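Long-range contact in PT26-6P (Thermococcus sp., PDB 2WB7), which is of unknown function but is encoded by a euryarchaeal mobile element and has three domains of novel fold, two of them assigned as immunoglobulin-like and one helical: residues 451-465 against 477-491. Residues are numbered along the deposited sequence; the frame is centred on the assembly and turned at random.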
loop_
_atom_site.group_PDB
_atom_site.type_symbol
_atom_site.label_atom_id
_atom_site.label_comp_id
_atom_site.label_asym_id
_atom_site.label_seq_id
_atom_site.Cartn_x
_atom_site.Cartn_y
_atom_site.Cartn_z
ATOM N N ALA A 451 13.036 25.655 -10.754
ATOM C CA ALA A 451 12.244 26.790 -10.324
ATOM C C ALA A 451 12.616 27.988 -11.175
ATOM O O ALA A 451 11.754 28.680 -11.707
ATOM C CB ALA A 451 12.487 27.087 -8.858
ATOM N N ILE A 452 13.912 28.235 -11.311
ATOM C CA ILE A 452 14.379 29.402 -12.057
ATOM C C ILE A 452 13.874 29.363 -13.491
ATOM O O ILE A 452 13.415 30.373 -14.011
ATOM C CB ILE A 452 15.910 29.543 -12.013
ATOM C CG1 ILE A 452 16.377 29.742 -10.569
ATOM C CG2 ILE A 452 16.358 30.702 -12.883
ATOM C CD1 ILE A 452 17.874 29.849 -10.419
ATOM N N ASP A 453 13.917 28.199 -14.129
ATOM C CA ASP A 453 13.389 28.080 -15.486
ATOM C C ASP A 453 11.860 28.252 -15.579
ATOM O O ASP A 453 11.335 28.717 -16.607
ATOM C CB ASP A 453 13.792 26.739 -16.119
ATOM C CG ASP A 453 15.302 26.508 -16.119
ATOM O OD1 ASP A 453 16.091 27.482 -16.149
ATOM O OD2 ASP A 453 15.704 25.327 -16.109
ATOM N N GLU A 454 11.138 27.871 -14.530
ATOM C CA GLU A 454 9.687 28.006 -14.577
ATOM C C GLU A 454 9.266 29.468 -14.483
ATOM O O GLU A 454 8.460 29.951 -15.303
ATOM C CB GLU A 454 9.014 27.165 -13.500
ATOM C CG GLU A 454 9.061 25.684 -13.800
ATOM C CD GLU A 454 8.468 25.335 -15.171
ATOM O OE1 GLU A 454 7.311 25.701 -15.488
ATOM O OE2 GLU A 454 9.171 24.663 -15.954
ATOM N N TYR A 455 9.829 30.165 -13.493
ATOM C CA TYR A 455 9.543 31.572 -13.281
ATOM C C TYR A 455 9.897 32.345 -14.533
ATOM O O TYR A 455 9.124 33.182 -14.976
ATOM C CB TYR A 455 10.314 32.110 -12.084
ATOM C CG TYR A 455 9.832 31.569 -10.749
ATOM C CD1 TYR A 455 10.729 31.252 -9.732
ATOM C CD2 TYR A 455 8.480 31.375 -10.504
ATOM C CE1 TYR A 455 10.296 30.775 -8.507
ATOM C CE2 TYR A 455 8.034 30.892 -9.276
ATOM C CZ TYR A 455 8.945 30.592 -8.283
ATOM O OH TYR A 455 8.490 30.112 -7.071
ATOM N N LYS A 456 11.068 32.053 -15.103
ATOM C CA LYS A 456 11.507 32.650 -16.378
ATOM C C LYS A 456 10.471 32.448 -17.477
ATOM O O LYS A 456 10.207 33.360 -18.267
ATOM C CB LYS A 456 12.839 32.054 -16.856
ATOM C CG LYS A 456 14.139 32.632 -16.250
ATOM C CD LYS A 456 15.228 32.540 -17.331
ATOM C CE LYS A 456 16.570 32.024 -16.826
ATOM N NZ LYS A 456 17.644 33.084 -16.867
ATOM N N ALA A 457 9.890 31.257 -17.549
ATOM C CA ALA A 457 8.873 31.015 -18.576
ATOM C C ALA A 457 7.639 31.876 -18.329
ATOM O O ALA A 457 6.984 32.345 -19.273
ATOM C CB ALA A 457 8.480 29.555 -18.610
ATOM N N ALA A 458 7.298 32.050 -17.057
ATOM C CA ALA A 458 6.138 32.829 -16.699
ATOM C C ALA A 458 6.364 34.283 -17.059
ATOM O O ALA A 458 5.493 34.928 -17.641
ATOM C CB ALA A 458 5.852 32.687 -15.232
ATOM N N ILE A 459 7.536 34.804 -16.711
ATOM C CA ILE A 459 7.874 36.163 -17.090
ATOM C C ILE A 459 7.735 36.354 -18.598
ATOM O O ILE A 459 7.307 37.397 -19.050
ATOM C CB ILE A 459 9.279 36.578 -16.649
ATOM C CG1 ILE A 459 9.331 36.729 -15.123
ATOM C CG2 ILE A 459 9.652 37.907 -17.321
ATOM C CD1 ILE A 459 10.630 37.306 -14.592
ATOM N N ASN A 460 8.076 35.337 -19.373
ATOM C CA ASN A 460 8.007 35.446 -20.806
ATOM C C ASN A 460 6.579 35.441 -21.283
ATOM O O ASN A 460 6.209 36.192 -22.193
ATOM C CB ASN A 460 8.760 34.296 -21.461
ATOM C CG ASN A 460 8.904 34.483 -22.942
ATOM O OD1 ASN A 460 9.573 35.406 -23.396
ATOM N ND2 ASN A 460 8.254 33.621 -23.713
ATOM N N ASP A 461 5.765 34.574 -20.687
ATOM C CA ASP A 461 4.351 34.514 -21.052
ATOM C C ASP A 461 3.644 35.835 -20.741
ATOM O O ASP A 461 2.847 36.312 -21.547
ATOM C CB ASP A 461 3.668 33.326 -20.386
ATOM C CG ASP A 461 4.095 32.007 -20.989
ATOM O OD1 ASP A 461 4.604 31.999 -22.122
ATOM O OD2 ASP A 461 3.931 30.960 -20.349
ATOM N N LEU A 462 3.960 36.447 -19.601
ATOM C CA LEU A 462 3.422 37.775 -19.300
ATOM C C LEU A 462 3.791 38.809 -20.374
ATOM O O LEU A 462 2.946 39.630 -20.768
ATOM C CB LEU A 462 3.829 38.256 -17.896
ATOM C CG LEU A 462 3.086 37.529 -16.756
ATOM C CD1 LEU A 462 3.603 37.929 -15.387
ATOM C CD2 LEU A 462 1.557 37.701 -16.804
ATOM N N GLN A 463 5.036 38.755 -20.857
ATOM C CA GLN A 463 5.503 39.666 -21.908
ATOM C C GLN A 463 4.644 39.492 -23.155
ATOM O O GLN A 463 4.197 40.465 -23.758
ATOM C CB GLN A 463 6.954 39.387 -22.282
ATOM C CG GLN A 463 7.991 39.599 -21.172
ATOM C CD GLN A 463 8.476 41.027 -21.063
ATOM O OE1 GLN A 463 7.897 41.935 -21.653
ATOM N NE2 GLN A 463 9.559 41.234 -20.313
ATOM N N LYS A 464 4.429 38.249 -23.563
ATOM C CA LYS A 464 3.652 38.002 -24.766
ATOM C C LYS A 464 2.170 38.296 -24.532
ATOM O O LYS A 464 1.461 38.796 -25.420
ATOM C CB LYS A 464 3.861 36.567 -25.264
ATOM C CG LYS A 464 5.319 36.196 -25.473
ATOM C CD LYS A 464 5.466 34.972 -26.366
ATOM C CE LYS A 464 6.876 34.406 -26.320
ATOM N NZ LYS A 464 7.830 35.447 -26.792
ATOM N N ALA A 465 1.700 37.974 -23.334
ATOM C CA ALA A 465 0.302 38.217 -22.989
ATOM C C ALA A 465 -0.060 39.652 -23.305
ATOM O O ALA A 465 -1.065 39.915 -23.956
ATOM C CB ALA A 465 0.050 37.919 -21.532
ATOM N N TYR A 477 -1.924 32.705 -22.721
ATOM C CA TYR A 477 -0.644 33.110 -22.180
ATOM C C TYR A 477 -0.711 33.421 -20.681
ATOM O O TYR A 477 0.238 33.130 -19.936
ATOM C CB TYR A 477 -0.094 34.315 -22.937
ATOM C CG TYR A 477 0.760 33.961 -24.137
ATOM C CD1 TYR A 477 1.980 33.311 -23.972
ATOM C CD2 TYR A 477 0.366 34.303 -25.431
ATOM C CE1 TYR A 477 2.780 32.996 -25.054
ATOM C CE2 TYR A 477 1.161 34.000 -26.519
ATOM C CZ TYR A 477 2.371 33.351 -26.324
ATOM O OH TYR A 477 3.172 33.032 -27.398
ATOM N N LEU A 478 -1.815 34.020 -20.236
ATOM C CA LEU A 478 -1.994 34.248 -18.806
ATOM C C LEU A 478 -2.043 32.905 -18.089
ATOM O O LEU A 478 -1.413 32.706 -17.053
ATOM C CB LEU A 478 -3.270 35.030 -18.530
ATOM C CG LEU A 478 -3.228 36.512 -18.883
ATOM C CD1 LEU A 478 -4.574 37.134 -18.544
ATOM C CD2 LEU A 478 -2.067 37.194 -18.160
ATOM N N ASN A 479 -2.772 31.962 -18.666
ATOM C CA ASN A 479 -2.872 30.654 -18.073
ATOM C C ASN A 479 -1.543 29.882 -18.056
ATOM O O ASN A 479 -1.193 29.271 -17.038
ATOM C CB ASN A 479 -3.976 29.848 -18.728
ATOM C CG ASN A 479 -4.378 28.678 -17.890
ATOM O OD1 ASN A 479 -4.261 27.524 -18.310
ATOM N ND2 ASN A 479 -4.805 28.952 -16.665
ATOM N N ALA A 480 -0.807 29.911 -19.166
ATOM C CA ALA A 480 0.529 29.324 -19.188
ATOM C C ALA A 480 1.351 29.978 -18.102
ATOM O O ALA A 480 2.016 29.306 -17.323
ATOM C CB ALA A 480 1.206 29.497 -20.555
ATOM N N ALA A 481 1.300 31.294 -18.042
ATOM C CA ALA A 481 2.071 32.014 -17.051
ATOM C C ALA A 481 1.693 31.615 -15.610
ATOM O O ALA A 481 2.552 31.494 -14.735
ATOM C CB ALA A 481 1.921 33.517 -17.265
ATOM N N LYS A 482 0.409 31.391 -15.373
ATOM C CA LYS A 482 -0.049 31.003 -14.047
ATOM C C LYS A 482 0.491 29.633 -13.594
ATOM O O LYS A 482 1.020 29.485 -12.473
ATOM C CB LYS A 482 -1.564 30.975 -14.033
ATOM C CG LYS A 482 -2.155 31.168 -12.666
ATOM C CD LYS A 482 -3.648 31.057 -12.746
ATOM C CE LYS A 482 -4.298 31.218 -11.396
ATOM N NZ LYS A 482 -5.714 30.746 -11.533
ATOM N N LYS A 483 0.353 28.638 -14.472
ATOM C CA LYS A 483 0.822 27.288 -14.183
ATOM C C LYS A 483 2.336 27.225 -14.087
ATOM O O LYS A 483 2.873 26.445 -13.295
ATOM C CB LYS A 483 0.361 26.305 -15.245
ATOM C CG LYS A 483 -1.040 26.524 -15.725
ATOM C CD LYS A 483 -2.083 26.386 -14.655
ATOM C CE LYS A 483 -3.386 25.899 -15.298
ATOM N NZ LYS A 483 -4.572 26.700 -14.897
ATOM N N HIS A 484 3.028 28.011 -14.911
ATOM C CA HIS A 484 4.481 28.108 -14.784
ATOM C C HIS A 484 4.848 28.622 -13.397
ATOM O O HIS A 484 5.770 28.101 -12.780
ATOM C CB HIS A 484 5.128 28.990 -15.872
ATOM C CG HIS A 484 5.342 28.291 -17.183
ATOM N ND1 HIS A 484 5.924 27.043 -17.280
ATOM C CD2 HIS A 484 5.061 28.671 -18.453
ATOM C CE1 HIS A 484 5.982 26.681 -18.550
ATOM N NE2 HIS A 484 5.454 27.646 -19.280
ATOM N N GLU A 485 4.140 29.631 -12.892
ATOM C CA GLU A 485 4.449 30.112 -11.546
ATOM C C GLU A 485 4.194 29.034 -10.492
ATOM O O GLU A 485 4.934 28.926 -9.508
ATOM C CB GLU A 485 3.689 31.385 -11.169
ATOM C CG GLU A 485 4.319 32.029 -9.944
ATOM C CD GLU A 485 3.366 32.883 -9.089
ATOM O OE1 GLU A 485 2.231 33.154 -9.531
ATOM O OE2 GLU A 485 3.785 33.282 -7.963
HETATM N N MSE A 486 3.140 28.247 -10.705
HETATM C CA MSE A 486 2.788 27.153 -9.807
HETATM C C MSE A 486 3.870 26.075 -9.805
HETATM O O MSE A 486 4.256 25.557 -8.744
HETATM C CB MSE A 486 1.456 26.562 -10.233
HETATM C CG MSE A 486 0.251 27.453 -9.928
HETATM SE SE MSE A 486 -1.309 26.859 -10.957
HETATM C CE MSE A 486 -2.776 27.739 -10.032
ATOM N N ALA A 487 4.361 25.753 -11.005
ATOM C CA ALA A 487 5.462 24.819 -11.199
ATOM C C ALA A 487 6.724 25.289 -10.472
ATOM O O ALA A 487 7.327 24.552 -9.702
ATOM C CB ALA A 487 5.719 24.664 -12.660
ATOM N N GLY A 488 7.101 26.539 -10.693
ATOM C CA GLY A 488 8.236 27.124 -10.011
ATOM C C GLY A 488 8.061 27.090 -8.513
ATOM O O GLY A 488 9.012 26.797 -7.776
ATOM N N ASP A 489 6.850 27.387 -8.048
ATOM C CA ASP A 489 6.560 27.309 -6.609
ATOM C C ASP A 489 6.810 25.905 -6.058
ATOM O O ASP A 489 7.352 25.742 -4.961
ATOM C CB ASP A 489 5.144 27.789 -6.295
ATOM C CG ASP A 489 5.009 29.303 -6.424
ATOM O OD1 ASP A 489 6.050 30.010 -6.375
ATOM O OD2 ASP A 489 3.865 29.794 -6.571
ATOM N N TYR A 490 6.439 24.893 -6.838
ATOM C CA TYR A 490 6.663 23.513 -6.429
ATOM C C TYR A 490 8.157 23.264 -6.322
ATOM O O TYR A 490 8.632 22.778 -5.296
ATOM C CB TYR A 490 6.049 22.524 -7.428
ATOM C CG TYR A 490 4.550 22.328 -7.309
ATOM C CD1 TYR A 490 3.962 22.025 -6.089
ATOM C CD2 TYR A 490 3.722 22.432 -8.428
ATOM C CE1 TYR A 490 2.574 21.837 -5.971
ATOM C CE2 TYR A 490 2.342 22.233 -8.330
ATOM C CZ TYR A 490 1.779 21.937 -7.094
ATOM O OH TYR A 490 0.424 21.751 -7.007
ATOM N N TYR A 491 8.886 23.598 -7.390
ATOM C CA TYR A 491 10.338 23.373 -7.459
ATOM C C TYR A 491 11.056 23.952 -6.259
ATOM O O TYR A 491 11.988 23.354 -5.717
ATOM C CB TYR A 491 10.931 23.944 -8.746
ATOM C CG TYR A 491 10.912 22.955 -9.890
ATOM C CD1 TYR A 491 10.411 23.309 -11.118
ATOM C CD2 TYR A 491 11.379 21.653 -9.717
ATOM C CE1 TYR A 491 10.384 22.423 -12.154
ATOM C CE2 TYR A 491 11.356 20.749 -10.746
ATOM C CZ TYR A 491 10.857 21.145 -11.969
ATOM O OH TYR A 491 10.808 20.259 -13.014
#
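Glu454 reaches across to His484 and fits as a knob among His484, Ala487, Gly488 and Tyr491. Its CB lies 3.5 Å from Gly488 N. Its CG lies 3.7 Å from Ala487 CB and meets the edge of the Tyr491 ring. A bend at chi2 (-55°) then turns the carboxylate toward the imidazole. CD and OE1 touch Ala487 CB. There OE1 accepts a hydrogen bond from His484 ND1 at 2.6 Å. The bond uses the syn side of OE1, 30° out of the carboxylate plane, and stays near the ring plane of His484. OE2 is hydrogen-bonded beyond both segments. The other ring nitrogen, His484 NE2, is hydrogen-bonded to Glu524. Two carboxylates at its two nitrogens would tend to stabilise a protonated imidazole. Ala457 CB sits over one ring face, 3.5 Å from the ring centroid, as a CH-pi contact. Asp461 OD2 comes to the ring edge at CD2.

These residues join helices 442-465 and 471-499, consecutive in the chain, as an antiparallel helical hairpin in the helical domain. The segment axes approach to 7.6 Å. Small residues meet at the close points, Ala458 with Ala481 and Ala451 with Gly488.

Tyr455 lies along one flank, with Gly488 CA over its ring face, offset toward the rim. Its OH donates to Asp489 OD1, on the anti side of that oxygen. Lys425 of helix 408-438 forms a salt bridge with the same oxygen. Toward the turn, Lys464 CB stands over the centre of the Tyr477 ring, 3.7 Å from its centroid. On the Tyr455 flank, Leu462 CD2 touches Leu478 CD2 at 3.9 Å.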